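Local coordinates for isoform A of Peptidoglycan-recognition protein LB (PDB 7NSZ) that hydrolyses the bond between N-acetylmuramoyl groups and L-amino acids in bacterial peptidoglycan as a zinc-dependent amidase of innate immunity, and probably turns active fragments into inactive ones, at residues 66-69 / 70-74; 16-19 / 20-24; 53-56 / 57-61. The protein carries 1 engineered substitution. All blocks are in the same frame, centred on the assembly; numbering follows the deposited sequence.

Contacts 1 and 3 lie on the same helix, 55-72: contact 3 (53-56 / 57-61) is its N-terminal start and contact 1 (66-69 / 70-74) its C-terminal end. The centres of contacts 1 and 3 are about 19 Å apart. Contact 2 (16-19 / 20-24), a turn leaving edge strand 17-18, bridges the two. Its Trp23 packs on Met59 of contact 3, and the methyl CE of Met59 comes within 3.4 Å of Asp22 O; at the other end Gln66 OE1 of contact 1 lies 3.7 Å from Trp23 CZ3. Contact 1 is closest to the active site, with the side chain of Arg73 about 9 Å from the bound zinc, whereas contact 3 is remote from it.

Contact 1: 66-69 / 70-74; sequences QDFH and QLERG
The amide of Gln70 lies nearly parallel to that of Gln66, one helical turn earlier, the planes 5° apart and Gln70 OE1 3.3 Å from Gln66 CG. Its backbone N donates to Gln66 O at 2.8 Å. Leu71 N donates to Asp67 O, and the leucine side chain runs beside that of Asp67. Over 70-72 the helix widens into a pi-type turn, and Phe68 O becomes a shared acceptor: Glu72 N reaches it at 3.0 Å from above the carbonyl plane, Arg73 N at 3.0 Å nearly in line with the C=O. Glu72 CB touches Phe68 CD1 at 3.8 Å. With its chain extended from CG to NE, Arg73 lays one guanidinium face over the Phe68 ring rim, Arg73 NE 3.5 Å from Phe68 CE2, the planes inclined by 41°. Its NH1 also approaches NE2 of His69, whose ND1 accepts from Gly79 N and whose side chain lies about 4 Å from that of Phe80, an engineered residue at the position inferred to be essential for coordinating the zinc-bound water. Gly74 then leaves the helix with positive phi (72°). The chemistry divides by face: Arg26 forms a salt bridge with Asp67 and bonds one polar atom of each amide, Asp77 also taking Gln66 NE2 and the Asn76 and Leu27 carbonyls Gln70 NE2, while on another flank the arginine cation rests against an aromatic ring.

Contact 2: 16-19 / 20-24; sequences RLLS and RSDWG
Ser19 and Asp22 clasp each other through two reciprocal hydrogen bonds, each side chain taking the other's backbone N-H. Ser19 OG accepts from Asp22 N at 3.0 Å, and Asp22 OD2 accepts from Ser19 N at 2.9 Å, a fairly straight bond (160°) that meets the carboxylate from above its plane. This is the pattern of a capping box, here at the head of a short turn in which 20-22 take helical angles without the regular helical bonds. Ser19 OG sits between its own backbone N and carbonyl carbon (chi1 71°), which turns it toward the N-H of Asp22. The backbone adds a weak bond from Trp23 N to Ser19 O at 3.5 Å, beside a shorter one from the same N to Arg20 O.

Van der Waals contacts fill in the rest. Leu18 CB touches Asp22 OD2 at 3.8 Å, the two side chains crossing at about a right angle. The Trp23 ring folds back against the turn, with Trp23 CD1 3.1 Å from Ser19 O and Arg20 O over one ring face.

Strand 17-18 pairs with strand 90-92, where Thr92 O also receives Trp23 NE1. The same ring packs on Met59, Met62 and Gln66 of helix 55-72, while Arg20 forms a salt bridge with Asp77. Together these contacts join strand 17-18, strand 90-92, helix 55-72 and the loop that follows the helix.

Contact 3: 53-56 / 57-61; sequences YSTP and DCMKS
Met59 lies over Thr55, one turn earlier in the first turns of helix 55-72, and its side chain crosses that of Thr55 obliquely. CB starts 3.5 Å from Thr55 O, the acceptor of the nearly straight bond from Met59 N (2.8 Å, 171°). CG stays on the same oxygen and begins to meet the threonine methyl. SD, placed by an extended chain (chi2 175°), passes 3.9 Å from Thr55 CG2. The terminal CE then presses on that methyl at 3.4 Å, tighter than usual for two carbons. Thr55 CG2 is anti to its backbone N, leaving OG1 turned to Asp87, with which it hydrogen-bonds. Beyond the pair, Met59 packs against Trp23 of the loop after strand 17-18 and Tyr91 of strand 90-92. Replacing it with an alanine here would probably leave the Thr55 methyl without its sulfur and methyl neighbours and open a gap beside Trp23 and Tyr91.

Ser54 is the N-cap. Its OG accepts weakly from Asp57 N at 3.3 Å and donates weakly to Asp57 OD2 at 3.1 Å, so one residue meets the hydroxyl twice, as donor and as acceptor. Ser54 O takes the first alpha-helical bond, from Cys58 N at 2.9 Å; Pro56 O receives Lys60 N in turn. Pro56, in the first turn, has no N-H to offer, which costs nothing where an N-H would have no carbonyl of the helix one turn back to bond.

Cys58 SG forms a disulfide with Cys52, fastening the helix start to the loop before it. Chemically, the side-chain bonds of the cap are both weak, and the carboxylate of Asp57 in the first turn probably interacts favourably with the helix dipole; covalent sulfur and methyl packing supplement these bonds in fixing the helix start.

Contact 1: 66-69 / 70-74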
# COMPACT_ATOMS: atom_id res chain seq x y z
N GLN A 66 0.31 -12.41 -2.10
CA GLN A 66 -0.72 -12.78 -3.09
C GLN A 66 -1.27 -14.19 -2.81
O GLN A 66 -2.49 -14.37 -2.94
CB GLN A 66 -0.19 -12.69 -4.51
CG GLN A 66 -1.30 -12.85 -5.52
CD GLN A 66 -0.84 -12.94 -6.95
OE1 GLN A 66 0.16 -13.60 -7.23
NE2 GLN A 66 -1.59 -12.30 -7.83
N ASP A 67 -0.40 -15.11 -2.48
CA ASP A 67 -0.78 -16.52 -2.20
C ASP A 67 -1.69 -16.57 -0.97
O ASP A 67 -2.76 -17.24 -0.97
CB ASP A 67 0.43 -17.42 -2.00
CG ASP A 67 1.22 -17.70 -3.27
OD1 ASP A 67 0.77 -17.34 -4.38
OD2 ASP A 67 2.32 -18.36 -3.08
N PHE A 68 -1.32 -15.88 0.09
CA PHE A 68 -2.16 -15.80 1.31
C PHE A 68 -3.52 -15.24 0.97
O PHE A 68 -4.56 -15.85 1.32
CB PHE A 68 -1.45 -14.95 2.34
CG PHE A 68 -2.15 -14.82 3.67
CD1 PHE A 68 -2.62 -15.94 4.35
CD2 PHE A 68 -2.30 -13.58 4.27
CE1 PHE A 68 -3.25 -15.80 5.59
CE2 PHE A 68 -2.91 -13.44 5.51
CZ PHE A 68 -3.38 -14.56 6.16
N HIS A 69 -3.60 -14.14 0.26
CA HIS A 69 -4.85 -13.46 -0.12
C HIS A 69 -5.71 -14.30 -1.06
O HIS A 69 -6.91 -14.44 -0.74
CB HIS A 69 -4.49 -12.08 -0.60
CG HIS A 69 -3.93 -11.18 0.44
ND1 HIS A 69 -3.57 -9.88 0.18
CD2 HIS A 69 -3.74 -11.41 1.74
CE1 HIS A 69 -3.14 -9.36 1.29
NE2 HIS A 69 -3.24 -10.23 2.29
N GLN A 70 -5.16 -14.79 -2.14
CA GLN A 70 -5.98 -15.55 -3.14
C GLN A 70 -6.26 -16.96 -2.60
O GLN A 70 -7.43 -17.39 -2.71
CB GLN A 70 -5.25 -15.64 -4.47
CG GLN A 70 -5.22 -14.34 -5.27
CD GLN A 70 -4.52 -14.52 -6.59
OE1 GLN A 70 -3.44 -15.11 -6.64
NE2 GLN A 70 -5.11 -14.00 -7.64
N LEU A 71 -5.28 -17.65 -2.04
CA LEU A 71 -5.36 -19.14 -1.85
C LEU A 71 -5.72 -19.49 -0.41
O LEU A 71 -6.28 -20.59 -0.24
CB LEU A 71 -4.03 -19.80 -2.20
CG LEU A 71 -3.45 -19.45 -3.56
CD1 LEU A 71 -2.15 -20.19 -3.73
CD2 LEU A 71 -4.45 -19.74 -4.70
N GLU A 72 -5.47 -18.65 0.59
CA GLU A 72 -5.99 -18.89 1.97
C GLU A 72 -7.25 -18.05 2.22
O GLU A 72 -8.16 -18.55 2.94
CB GLU A 72 -4.91 -18.65 3.01
CG GLU A 72 -3.77 -19.60 2.78
CD GLU A 72 -4.21 -21.06 2.70
OE1 GLU A 72 -5.20 -21.43 3.40
OE2 GLU A 72 -3.57 -21.82 1.91
N ARG A 73 -7.34 -16.82 1.75
CA ARG A 73 -8.46 -15.92 2.15
C ARG A 73 -9.57 -15.84 1.10
O ARG A 73 -10.62 -15.24 1.39
CB ARG A 73 -7.93 -14.51 2.50
CG ARG A 73 -7.18 -14.43 3.81
CD ARG A 73 -6.82 -13.00 4.12
NE ARG A 73 -6.34 -12.83 5.49
CZ ARG A 73 -5.94 -11.68 5.98
NH1 ARG A 73 -5.84 -10.63 5.18
NH2 ARG A 73 -5.57 -11.60 7.25
N GLY A 74 -9.36 -16.47 -0.07
CA GLY A 74 -10.40 -16.51 -1.13
C GLY A 74 -10.61 -15.18 -1.82
O GLY A 74 -11.70 -14.87 -2.39

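Contact 2: 16-19 / 20-24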
# COMPACT_ATOMS: atom_id res chain seq x y z
N ARG A 16 12.27 2.13 -8.85
CA ARG A 16 11.54 1.82 -10.08
C ARG A 16 10.19 1.25 -9.67
O ARG A 16 10.08 0.56 -8.63
CB ARG A 16 12.30 0.77 -10.90
N LEU A 17 9.22 1.45 -10.53
CA LEU A 17 7.92 0.73 -10.47
C LEU A 17 8.03 -0.57 -11.22
O LEU A 17 8.23 -0.53 -12.48
CB LEU A 17 6.82 1.56 -11.12
CG LEU A 17 5.44 0.90 -11.00
CD1 LEU A 17 5.28 -0.29 -11.88
CD2 LEU A 17 5.03 0.57 -9.57
N LEU A 18 7.95 -1.71 -10.56
CA LEU A 18 7.99 -3.04 -11.16
C LEU A 18 6.58 -3.54 -11.44
O LEU A 18 5.63 -3.31 -10.65
CB LEU A 18 8.81 -3.93 -10.24
CG LEU A 18 10.22 -3.37 -9.96
CD1 LEU A 18 10.96 -4.31 -9.02
CD2 LEU A 18 11.04 -3.10 -11.22
N SER A 19 6.39 -4.17 -12.57
CA SER A 19 5.08 -4.68 -13.00
C SER A 19 4.72 -5.96 -12.23
O SER A 19 5.59 -6.63 -11.59
CB SER A 19 5.12 -4.95 -14.49
OG SER A 19 5.93 -6.09 -14.72
N ARG A 20 3.49 -6.38 -12.36
CA ARG A 20 3.04 -7.68 -11.84
C ARG A 20 3.86 -8.84 -12.43
O ARG A 20 4.33 -9.73 -11.69
CB ARG A 20 1.56 -7.86 -12.16
CG ARG A 20 0.62 -6.93 -11.39
CD ARG A 20 -0.81 -7.17 -11.81
NE ARG A 20 -1.27 -8.50 -11.42
CZ ARG A 20 -1.90 -8.75 -10.30
NH1 ARG A 20 -2.12 -7.79 -9.41
NH2 ARG A 20 -2.34 -9.96 -10.02
N SER A 21 4.12 -8.81 -13.75
CA SER A 21 4.91 -9.90 -14.40
C SER A 21 6.34 -9.90 -13.86
O SER A 21 6.93 -10.98 -13.67
CB SER A 21 4.86 -9.81 -15.90
OG SER A 21 5.33 -8.55 -16.33
N ASP A 22 6.84 -8.73 -13.53
CA ASP A 22 8.20 -8.58 -12.96
C ASP A 22 8.35 -9.39 -11.70
O ASP A 22 9.47 -9.87 -11.46
CB ASP A 22 8.60 -7.12 -12.73
CG ASP A 22 8.87 -6.28 -13.96
OD1 ASP A 22 9.18 -6.89 -15.06
OD2 ASP A 22 8.86 -5.03 -13.84
N TRP A 23 7.33 -9.54 -10.85
CA TRP A 23 7.45 -10.32 -9.60
C TRP A 23 6.78 -11.68 -9.73
O TRP A 23 6.66 -12.35 -8.75
CB TRP A 23 7.01 -9.50 -8.36
CG TRP A 23 5.62 -8.92 -8.34
CD1 TRP A 23 5.28 -7.64 -8.69
CD2 TRP A 23 4.45 -9.53 -7.78
NE1 TRP A 23 3.96 -7.42 -8.40
CE2 TRP A 23 3.41 -8.56 -7.89
CE3 TRP A 23 4.15 -10.78 -7.24
CZ2 TRP A 23 2.13 -8.81 -7.42
CZ3 TRP A 23 2.86 -11.02 -6.83
CH2 TRP A 23 1.88 -10.03 -6.88
N GLY A 24 6.31 -12.03 -10.93
CA GLY A 24 5.76 -13.37 -11.18
C GLY A 24 4.37 -13.56 -10.59
O GLY A 24 4.04 -14.68 -10.16

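Contact 3: 53-56 / 57-61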
# COMPACT_ATOMS: atom_id res chain seq x y z
N TYR A 53 15.31 -7.16 2.00
CA TYR A 53 16.36 -6.20 1.60
C TYR A 53 16.78 -6.42 0.13
O TYR A 53 17.30 -5.45 -0.46
CB TYR A 53 17.55 -6.31 2.55
CG TYR A 53 17.23 -5.76 3.91
CD1 TYR A 53 17.20 -6.58 5.01
CD2 TYR A 53 16.93 -4.42 4.09
CE1 TYR A 53 16.92 -6.09 6.27
CE2 TYR A 53 16.61 -3.91 5.35
CZ TYR A 53 16.60 -4.76 6.43
OH TYR A 53 16.32 -4.29 7.69
N SER A 54 16.68 -7.62 -0.39
CA SER A 54 17.02 -7.89 -1.82
C SER A 54 15.77 -8.04 -2.69
O SER A 54 14.72 -8.47 -2.22
CB SER A 54 17.88 -9.11 -1.95
OG SER A 54 17.13 -10.28 -1.89
N THR A 55 15.91 -7.67 -3.93
CA THR A 55 14.79 -7.73 -4.88
C THR A 55 14.30 -9.16 -5.02
O THR A 55 13.10 -9.42 -4.95
CB THR A 55 15.19 -7.11 -6.20
OG1 THR A 55 15.41 -5.73 -5.97
CG2 THR A 55 14.12 -7.30 -7.26
N PRO A 56 15.15 -10.22 -5.09
CA PRO A 56 14.58 -11.57 -5.11
C PRO A 56 13.69 -11.83 -3.89
O PRO A 56 12.67 -12.50 -4.04
CB PRO A 56 15.84 -12.46 -5.18
CG PRO A 56 16.80 -11.63 -5.89
CD PRO A 56 16.62 -10.25 -5.27
N ASP A 57 14.13 -11.37 -2.71
CA ASP A 57 13.33 -11.63 -1.49
C ASP A 57 12.03 -10.81 -1.54
O ASP A 57 11.00 -11.29 -1.09
CB ASP A 57 14.13 -11.35 -0.25
CG ASP A 57 15.29 -12.32 -0.05
OD1 ASP A 57 15.24 -13.39 -0.66
OD2 ASP A 57 16.24 -11.90 0.55
N CYS A 58 12.06 -9.60 -2.04
CA CYS A 58 10.86 -8.72 -2.08
C CYS A 58 9.90 -9.25 -3.14
O CYS A 58 8.68 -9.25 -2.89
CB CYS A 58 11.24 -7.28 -2.39
SG CYS A 58 12.20 -6.48 -1.08
N MET A 59 10.38 -9.77 -4.26
CA MET A 59 9.48 -10.41 -5.25
C MET A 59 8.80 -11.64 -4.62
O MET A 59 7.57 -11.81 -4.78
CB MET A 59 10.28 -10.85 -6.47
CG MET A 59 10.85 -9.69 -7.25
SD MET A 59 11.91 -10.22 -8.60
CE MET A 59 12.08 -8.70 -9.56
N LYS A 60 9.54 -12.47 -3.90
CA LYS A 60 8.95 -13.62 -3.17
C LYS A 60 7.92 -13.13 -2.15
O LYS A 60 6.86 -13.74 -2.00
CB LYS A 60 10.08 -14.48 -2.57
CG LYS A 60 9.62 -15.64 -1.71
CD LYS A 60 8.76 -16.62 -2.42
CE LYS A 60 8.83 -17.99 -1.77
NZ LYS A 60 8.53 -17.97 -0.32
N SER A 61 8.18 -12.03 -1.46
CA SER A 61 7.28 -11.53 -0.41
C SER A 61 5.96 -11.10 -1.07
O SER A 61 4.91 -11.32 -0.49
CB SER A 61 7.88 -10.38 0.37
OG SER A 61 9.07 -10.72 1.05